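Local coordinates for protein R.Pab1 family restriction endonuclease (Campylobacter coli, PDB 7CFA) that is a restriction DNA glycosylase that probably removes a base from its recognition sequence in foreign DNA, so that the strand can then be cut, at residues I91-K94 against E95-F98; S192-S195 against K196-G199; H225-N228 against V229-I233. The protein carries 2 engineered substitutions. One frame throughout, in Å; residues are numbered along the deposited sequence.

Contact 1: residues I91-K94 against E95-F98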
loop_
_atom_site.group_PDB
_atom_site.type_symbol
_atom_site.label_atom_id
_atom_site.label_comp_id
_atom_site.label_asym_id
_atom_site.label_seq_id
_atom_site.Cartn_x
_atom_site.Cartn_y
_atom_site.Cartn_z
ATOM N N ILE A 91 34.246 -5.228 18.083
ATOM C CA ILE A 91 33.468 -6.458 18.137
ATOM C C ILE A 91 33.306 -7.078 16.755
ATOM O O ILE A 91 33.421 -8.295 16.603
ATOM C CB ILE A 91 32.099 -6.200 18.802
ATOM C CG1 ILE A 91 32.286 -5.818 20.274
ATOM C CG2 ILE A 91 31.193 -7.419 18.677
ATOM C CD1 ILE A 91 30.994 -5.751 21.057
ATOM N N ILE A 92 33.072 -6.256 15.742
ATOM C CA ILE A 92 32.961 -6.719 14.368
ATOM C C ILE A 92 34.355 -6.813 13.765
ATOM O O ILE A 92 35.112 -5.837 13.774
ATOM C CB ILE A 92 32.068 -5.774 13.549
ATOM C CG1 ILE A 92 30.631 -5.796 14.078
ATOM C CG2 ILE A 92 32.121 -6.131 12.071
ATOM C CD1 ILE A 92 29.685 -4.911 13.298
ATOM N N LEU A 93 34.693 -7.987 13.243
ATOM C CA LEU A 93 35.987 -8.188 12.608
ATOM C C LEU A 93 36.048 -7.469 11.264
ATOM O O LEU A 93 35.044 -7.338 10.559
ATOM C CB LEU A 93 36.254 -9.679 12.402
ATOM C CG LEU A 93 36.185 -10.584 13.629
ATOM C CD1 LEU A 93 36.328 -12.049 13.232
ATOM C CD2 LEU A 93 37.257 -10.196 14.628
ATOM N N LYS A 94 37.249 -7.008 10.907
ATOM C CA LYS A 94 37.439 -6.398 9.594
ATOM C C LYS A 94 37.183 -7.399 8.477
ATOM O O LYS A 94 36.681 -7.027 7.411
ATOM C CB LYS A 94 38.852 -5.819 9.474
ATOM C CG LYS A 94 39.158 -4.703 10.460
ATOM C CD LYS A 94 40.610 -4.257 10.365
ATOM C CE LYS A 94 40.918 -3.175 11.389
ATOM N NZ LYS A 94 42.358 -2.794 11.385
ATOM N N GLU A 95 37.513 -8.674 8.710
ATOM C CA GLU A 95 37.272 -9.712 7.713
ATOM C C GLU A 95 35.786 -9.892 7.431
ATOM O O GLU A 95 35.409 -10.292 6.323
ATOM C CB GLU A 95 37.880 -11.038 8.178
ATOM C CG GLU A 95 39.399 -11.036 8.311
ATOM C CD GLU A 95 39.892 -10.344 9.570
ATOM O OE1 GLU A 95 39.054 -9.900 10.384
ATOM O OE2 GLU A 95 41.125 -10.243 9.745
ATOM N N ASN A 96 34.932 -9.622 8.420
ATOM C CA ASN A 96 33.493 -9.695 8.195
ATOM C C ASN A 96 33.049 -8.640 7.191
ATOM O O ASN A 96 32.292 -8.934 6.258
ATOM C CB ASN A 96 32.741 -9.529 9.516
ATOM C CG ASN A 96 33.043 -10.640 10.504
ATOM O OD1 ASN A 96 33.435 -11.740 10.118
ATOM N ND2 ASN A 96 32.855 -10.357 11.789
ATOM N N LEU A 97 33.513 -7.401 7.366
ATOM C CA LEU A 97 33.160 -6.346 6.426
ATOM C C LEU A 97 33.791 -6.580 5.061
ATOM O O LEU A 97 33.166 -6.288 4.035
ATOM C CB LEU A 97 33.572 -4.987 6.987
ATOM C CG LEU A 97 32.862 -4.556 8.273
ATOM C CD1 LEU A 97 33.380 -3.208 8.746
ATOM C CD2 LEU A 97 31.353 -4.509 8.069
ATOM N N PHE A 98 35.018 -7.110 5.025
ATOM C CA PHE A 98 35.650 -7.410 3.744
ATOM C C PHE A 98 34.908 -8.518 3.010
ATOM O O PHE A 98 34.765 -8.468 1.784
ATOM C CB PHE A 98 37.116 -7.792 3.952
ATOM C CG PHE A 98 38.039 -6.612 4.067
ATOM C CD1 PHE A 98 38.691 -6.338 5.256
ATOM C CD2 PHE A 98 38.248 -5.774 2.984
ATOM C CE1 PHE A 98 39.538 -5.251 5.366
ATOM C CE2 PHE A 98 39.094 -4.684 3.086
ATOM C CZ PHE A 98 39.739 -4.423 4.279
#

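Contact 2: residues S192-S195 against K196-G199. Engineered in segment 192-195: Ser192 (natural residue Cys).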
loop_
_atom_site.group_PDB
_atom_site.type_symbol
_atom_site.label_atom_id
_atom_site.label_comp_id
_atom_site.label_asym_id
_atom_site.label_seq_id
_atom_site.Cartn_x
_atom_site.Cartn_y
_atom_site.Cartn_z
ATOM N N SER A 192 -0.055 -5.342 28.846
ATOM C CA SER A 192 -0.375 -4.324 27.859
ATOM C C SER A 192 0.704 -3.248 27.835
ATOM O O SER A 192 1.378 -2.989 28.835
ATOM C CB SER A 192 -1.736 -3.691 28.155
ATOM O OG SER A 192 -1.732 -3.036 29.411
ATOM N N ILE A 193 0.866 -2.623 26.672
ATOM C CA ILE A 193 1.874 -1.583 26.503
ATOM C C ILE A 193 1.313 -0.260 27.006
ATOM O O ILE A 193 0.230 0.170 26.591
ATOM C CB ILE A 193 2.312 -1.481 25.034
ATOM C CG1 ILE A 193 2.795 -2.841 24.528
ATOM C CG2 ILE A 193 3.411 -0.443 24.881
ATOM C CD1 ILE A 193 3.259 -2.829 23.088
ATOM N N GLU A 194 2.048 0.385 27.907
ATOM C CA GLU A 194 1.622 1.666 28.443
ATOM C C GLU A 194 1.772 2.763 27.392
ATOM O O GLU A 194 2.437 2.595 26.364
ATOM C CB GLU A 194 2.427 2.019 29.694
ATOM C CG GLU A 194 2.336 0.981 30.802
ATOM C CD GLU A 194 3.182 1.339 32.008
ATOM O OE1 GLU A 194 3.885 2.370 31.955
ATOM O OE2 GLU A 194 3.145 0.592 33.008
ATOM N N SER A 195 1.129 3.896 27.664
ATOM C CA SER A 195 1.161 5.020 26.737
ATOM C C SER A 195 2.565 5.598 26.663
ATOM O O SER A 195 3.212 5.817 27.692
ATOM C CB SER A 195 0.170 6.100 27.170
ATOM O OG SER A 195 0.159 7.176 26.247
ATOM N N LYS A 196 3.040 5.829 25.438
ATOM C CA LYS A 196 4.355 6.414 25.178
ATOM C C LYS A 196 5.491 5.516 25.650
ATOM O O LYS A 196 6.637 5.964 25.752
ATOM C CB LYS A 196 4.491 7.796 25.823
ATOM C CG LYS A 196 3.449 8.811 25.376
ATOM C CD LYS A 196 3.655 10.152 26.070
ATOM C CE LYS A 196 2.576 11.164 25.693
ATOM N NZ LYS A 196 2.778 12.458 26.411
ATOM N N GLU A 197 5.196 4.254 25.946
ATOM C CA GLU A 197 6.212 3.346 26.457
ATOM C C GLU A 197 7.211 2.993 25.363
ATOM O O GLU A 197 6.843 2.793 24.201
ATOM C CB GLU A 197 5.577 2.072 27.016
ATOM C CG GLU A 197 6.568 1.153 27.719
ATOM C CD GLU A 197 5.920 -0.065 28.347
ATOM O OE1 GLU A 197 4.684 -0.215 28.234
ATOM O OE2 GLU A 197 6.652 -0.873 28.958
ATOM N N LYS A 198 8.480 2.911 25.745
ATOM C CA LYS A 198 9.560 2.594 24.825
ATOM C C LYS A 198 10.024 1.162 25.045
ATOM O O LYS A 198 10.095 0.687 26.182
ATOM C CB LYS A 198 10.736 3.552 25.015
ATOM C CG LYS A 198 10.390 5.017 24.820
ATOM C CD LYS A 198 10.019 5.310 23.377
ATOM C CE LYS A 198 9.764 6.793 23.170
ATOM N NZ LYS A 198 10.951 7.610 23.542
ATOM N N GLY A 199 10.324 0.476 23.948
ATOM C CA GLY A 199 10.948 -0.830 23.998
ATOM C C GLY A 199 12.420 -0.711 23.653
ATOM O O GLY A 199 12.816 0.135 22.855
#

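Contact 3: residues H225-N228 against V229-I233. Engineered in segment 225-228: Asn228 (natural residue Asp).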
loop_
_atom_site.group_PDB
_atom_site.type_symbol
_atom_site.label_atom_id
_atom_site.label_comp_id
_atom_site.label_asym_id
_atom_site.label_seq_id
_atom_site.Cartn_x
_atom_site.Cartn_y
_atom_site.Cartn_z
ATOM N N HIS A 225 21.374 0.625 -4.015
ATOM C CA HIS A 225 21.614 0.098 -2.676
ATOM C C HIS A 225 22.982 -0.565 -2.580
ATOM O O HIS A 225 23.666 -0.437 -1.558
ATOM C CB HIS A 225 20.515 -0.892 -2.291
ATOM C CG HIS A 225 19.205 -0.248 -1.966
ATOM N ND1 HIS A 225 19.063 0.685 -0.961
ATOM C CD2 HIS A 225 17.973 -0.410 -2.506
ATOM C CE1 HIS A 225 17.802 1.072 -0.898
ATOM N NE2 HIS A 225 17.119 0.423 -1.823
ATOM N N ARG A 226 23.391 -1.285 -3.627
ATOM C CA ARG A 226 24.728 -1.870 -3.641
ATOM C C ARG A 226 25.794 -0.794 -3.494
ATOM O O ARG A 226 26.726 -0.936 -2.693
ATOM C CB ARG A 226 24.947 -2.662 -4.929
ATOM C CG ARG A 226 26.259 -3.434 -4.963
ATOM C CD ARG A 226 26.920 -3.355 -6.331
ATOM N NE ARG A 226 26.045 -3.829 -7.400
ATOM C CZ ARG A 226 26.022 -5.080 -7.850
ATOM N NH1 ARG A 226 26.825 -5.994 -7.324
ATOM N NH2 ARG A 226 25.192 -5.417 -8.827
ATOM N N TYR A 227 25.665 0.297 -4.254
ATOM C CA TYR A 227 26.646 1.377 -4.196
ATOM C C TYR A 227 26.687 2.016 -2.815
ATOM O O TYR A 227 27.770 2.283 -2.283
ATOM C CB TYR A 227 26.326 2.423 -5.267
ATOM C CG TYR A 227 27.292 3.589 -5.323
ATOM C CD1 TYR A 227 28.393 3.563 -6.167
ATOM C CD2 TYR A 227 27.095 4.719 -4.539
ATOM C CE1 TYR A 227 29.276 4.627 -6.224
ATOM C CE2 TYR A 227 27.970 5.786 -4.588
ATOM C CZ TYR A 227 29.059 5.735 -5.433
ATOM O OH TYR A 227 29.933 6.796 -5.483
ATOM N N ASN A 228 25.520 2.267 -2.216
ATOM C CA ASN A 228 25.484 2.929 -0.917
ATOM C C ASN A 228 26.102 2.057 0.169
ATOM O O ASN A 228 26.890 2.546 0.989
ATOM C CB ASN A 228 24.045 3.299 -0.558
ATOM C CG ASN A 228 23.478 4.374 -1.464
ATOM O OD1 ASN A 228 24.220 5.081 -2.144
ATOM N ND2 ASN A 228 22.157 4.504 -1.476
ATOM N N VAL A 229 25.759 0.766 0.191
ATOM C CA VAL A 229 26.332 -0.136 1.188
ATOM C C VAL A 229 27.845 -0.220 1.024
ATOM O O VAL A 229 28.592 -0.220 2.010
ATOM C CB VAL A 229 25.672 -1.524 1.101
ATOM C CG1 VAL A 229 26.385 -2.503 2.017
ATOM C CG2 VAL A 229 24.198 -1.430 1.471
ATOM N N LEU A 230 28.323 -0.281 -0.221
ATOM C CA LEU A 230 29.764 -0.318 -0.451
ATOM C C LEU A 230 30.442 0.961 0.026
ATOM O O LEU A 230 31.563 0.909 0.548
ATOM C CB LEU A 230 30.058 -0.566 -1.934
ATOM C CG LEU A 230 29.824 -2.002 -2.413
ATOM C CD1 LEU A 230 30.010 -2.118 -3.918
ATOM C CD2 LEU A 230 30.748 -2.970 -1.683
ATOM N N GLN A 231 29.783 2.112 -0.129
ATOM C CA GLN A 231 30.333 3.353 0.410
ATOM C C GLN A 231 30.359 3.325 1.934
ATOM O O GLN A 231 31.288 3.854 2.557
ATOM C CB GLN A 231 29.523 4.550 -0.090
ATOM C CG GLN A 231 29.620 4.794 -1.588
ATOM C CD GLN A 231 30.982 5.306 -2.012
ATOM O OE1 GLN A 231 31.640 6.038 -1.274
ATOM N NE2 GLN A 231 31.414 4.919 -3.207
ATOM N N ILE A 232 29.348 2.706 2.549
ATOM C CA ILE A 232 29.288 2.628 4.004
ATOM C C ILE A 232 30.369 1.698 4.539
ATOM O O ILE A 232 31.028 2.004 5.541
ATOM C CB ILE A 232 27.881 2.187 4.448
ATOM C CG1 ILE A 232 26.863 3.287 4.139
ATOM C CG2 ILE A 232 27.865 1.822 5.927
ATOM C CD1 ILE A 232 25.447 2.945 4.539
ATOM N N ILE A 233 30.572 0.550 3.886
ATOM C CA ILE A 233 31.600 -0.385 4.336
ATOM C C ILE A 233 32.982 0.246 4.224
ATOM O O ILE A 233 33.817 0.111 5.127
ATOM C CB ILE A 233 31.513 -1.703 3.544
ATOM C CG1 ILE A 233 30.190 -2.416 3.834
ATOM C CG2 ILE A 233 32.686 -2.609 3.882
ATOM C CD1 ILE A 233 30.020 -3.720 3.082
#

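Contact 1: residues I91-K94 against E95-F98
The Phe98 ring meets Lys94 at an oblique slant: the carbonyl oxygen Lys94 O sits 3.0 Å from Phe98 CD1, and the methylene Lys94 CB comes to 4.2 Å from Phe98 CE1. A second flat group, the Glu95 carboxylate, is folded back toward the preceding residues. A bend at its second torsion (chi2 77°) turns Glu95 OE1 to within 3.5 Å of Leu93 CB. The same Glu95 OE1 lies near Lys94 N, but at too poor an angle for a hydrogen bond. A carboxylate placed like this near the start of a helix would probably be stabilised by the helix dipole. Leu93 is the N-cap residue of helix 94-106, and the backbone sets up the first turn. Phe98 N donates to Lys94 O at 2.9 Å, in the carbonyl plane and fairly straight (159° at the hydrogen), while the bond from Asn96 N to Leu93 O (3.1 Å) is weak. Asn96 CB packs on that same oxygen, Leu93 O, at 3.3 Å. On the buried side the branch methyl Ile92 CG2 stands 4.2 Å from Leu97 CG, the two side chains crossing at about a right angle. Ile92 also packs on Ile83, Ile208 and Leu212, and Leu97 on Phe87, Leu212 and Ile233, so helices 79-88, 208-219 and 223-237 pack on this apolar pair.

Contact 2: residues S192-S195 against K196-G199
Glu197 reaches back across the turn to Glu194, and its side chain can be followed atom by atom. Glu197 CB rests 3.2 Å from the carbonyl oxygen Glu194 O. From there CG lies anti to the backbone N (chi1 -173°) and the chain runs on extended, which carries the carboxylate to the start of the turn. Glu197 CD comes to 3.9 Å from Glu194 N, and at the tip Glu197 OE1 accepts the amide hydrogen of Glu194 N at 2.7 Å. The angle at the hydrogen is 154°, and the donor arrives nearly end-on to the CD-OE1 bond. Carbon atoms of both Glu194 and Ile193 pack round the same oxygen, Glu197 OE1, among them Glu194 CB at 3.5 Å and the branch methyl Ile193 CG2 at 3.6 Å, the latter from a side chain lying roughly perpendicular to that of Glu197. The second oxygen, Glu197 OE2, forms a salt bridge with Arg191, so both oxygens of this carboxylate are engaged. That pairing probably also eases the nearness of the Glu194 carboxylate, whose OE1 is 4.6 Å from Glu197 OE1, with the two planes 46° apart.

A second bond closes the backbone. Glu197 N donates to Glu194 O at 3.2 Å, approaching well above the carbonyl plane. Lys196, with both backbone angles positive, takes the third corner, and its amide makes a weak bond to Thr15 OG1. This is a type II beta turn spanning Glu194 to Glu197, laced by a side-chain-to-backbone bond between its end residues and leading into strand 198-203.

Contact 3: residues H225-N228 against V229-I233
Asn228 O takes the amide hydrogen of Ile232 N at 2.9 Å. Ile232 CG1 lies 3.2 Å from the same Asn228 O. One residue back, Gln231 N bonds to Tyr227 O at 3.0 Å, and the side chains of this pair meet as well. The Gln231 chain is bent at its second torsion (chi2 -71°), which brings its amide alongside the phenol end of the Tyr227 ring, obliquely: Gln231 NE2 is 3.3 Å from Tyr227 CZ, and Gln231 CG lies 3.6 Å from Tyr227 CE2. The ring and amide planes are 30° apart. Contacts between residues four apart, each backed by a backbone bond, are the signature of an alpha helix, here the early turns of helix 223-237. Asn228, an engineered residue in place of Asp, is buried, yet its amide has partners at both ends: OD1 accepts from Ala69 N, and ND2 bonds to Tyr55 OH. Tyr55 OH also bonds His225 ND1, and this cluster of His225, Tyr55 and position 228 is consistent with the active site of the R.PabI family. Val229 N to His225 O (3.0 Å) is the straightest of the backbone bonds, at 170°. Arg226 and Leu230 run side by side in the same direction, Arg226 CG 4.1 Å from Leu230 CD1, while the guanidinium passes on to the carbonyls of Leu104 and Asn107.

Overall arrangement
Contacts 1 and 3 belong to one cluster of packed helices, their centres about 15 Å apart. They touch where Ile233 CG2 of residues 229-233 lies 3.7 Å from Leu97 O of residues 95-98, and helix 208-219 packs against both. Contact 2 stands apart at the surface, on the opposite side of the chain's centre from contact 3. Its centre is about 36 Å from that of contact 1 and about 35 Å from that of contact 3; even the nearest atoms are about 19 and 22 Å away, respectively. By resemblance to R.PabI, contact 3 probably lies at the active site, through His225, Asn228 and Tyr55, whereas contacts 1 and 2 are structural packing.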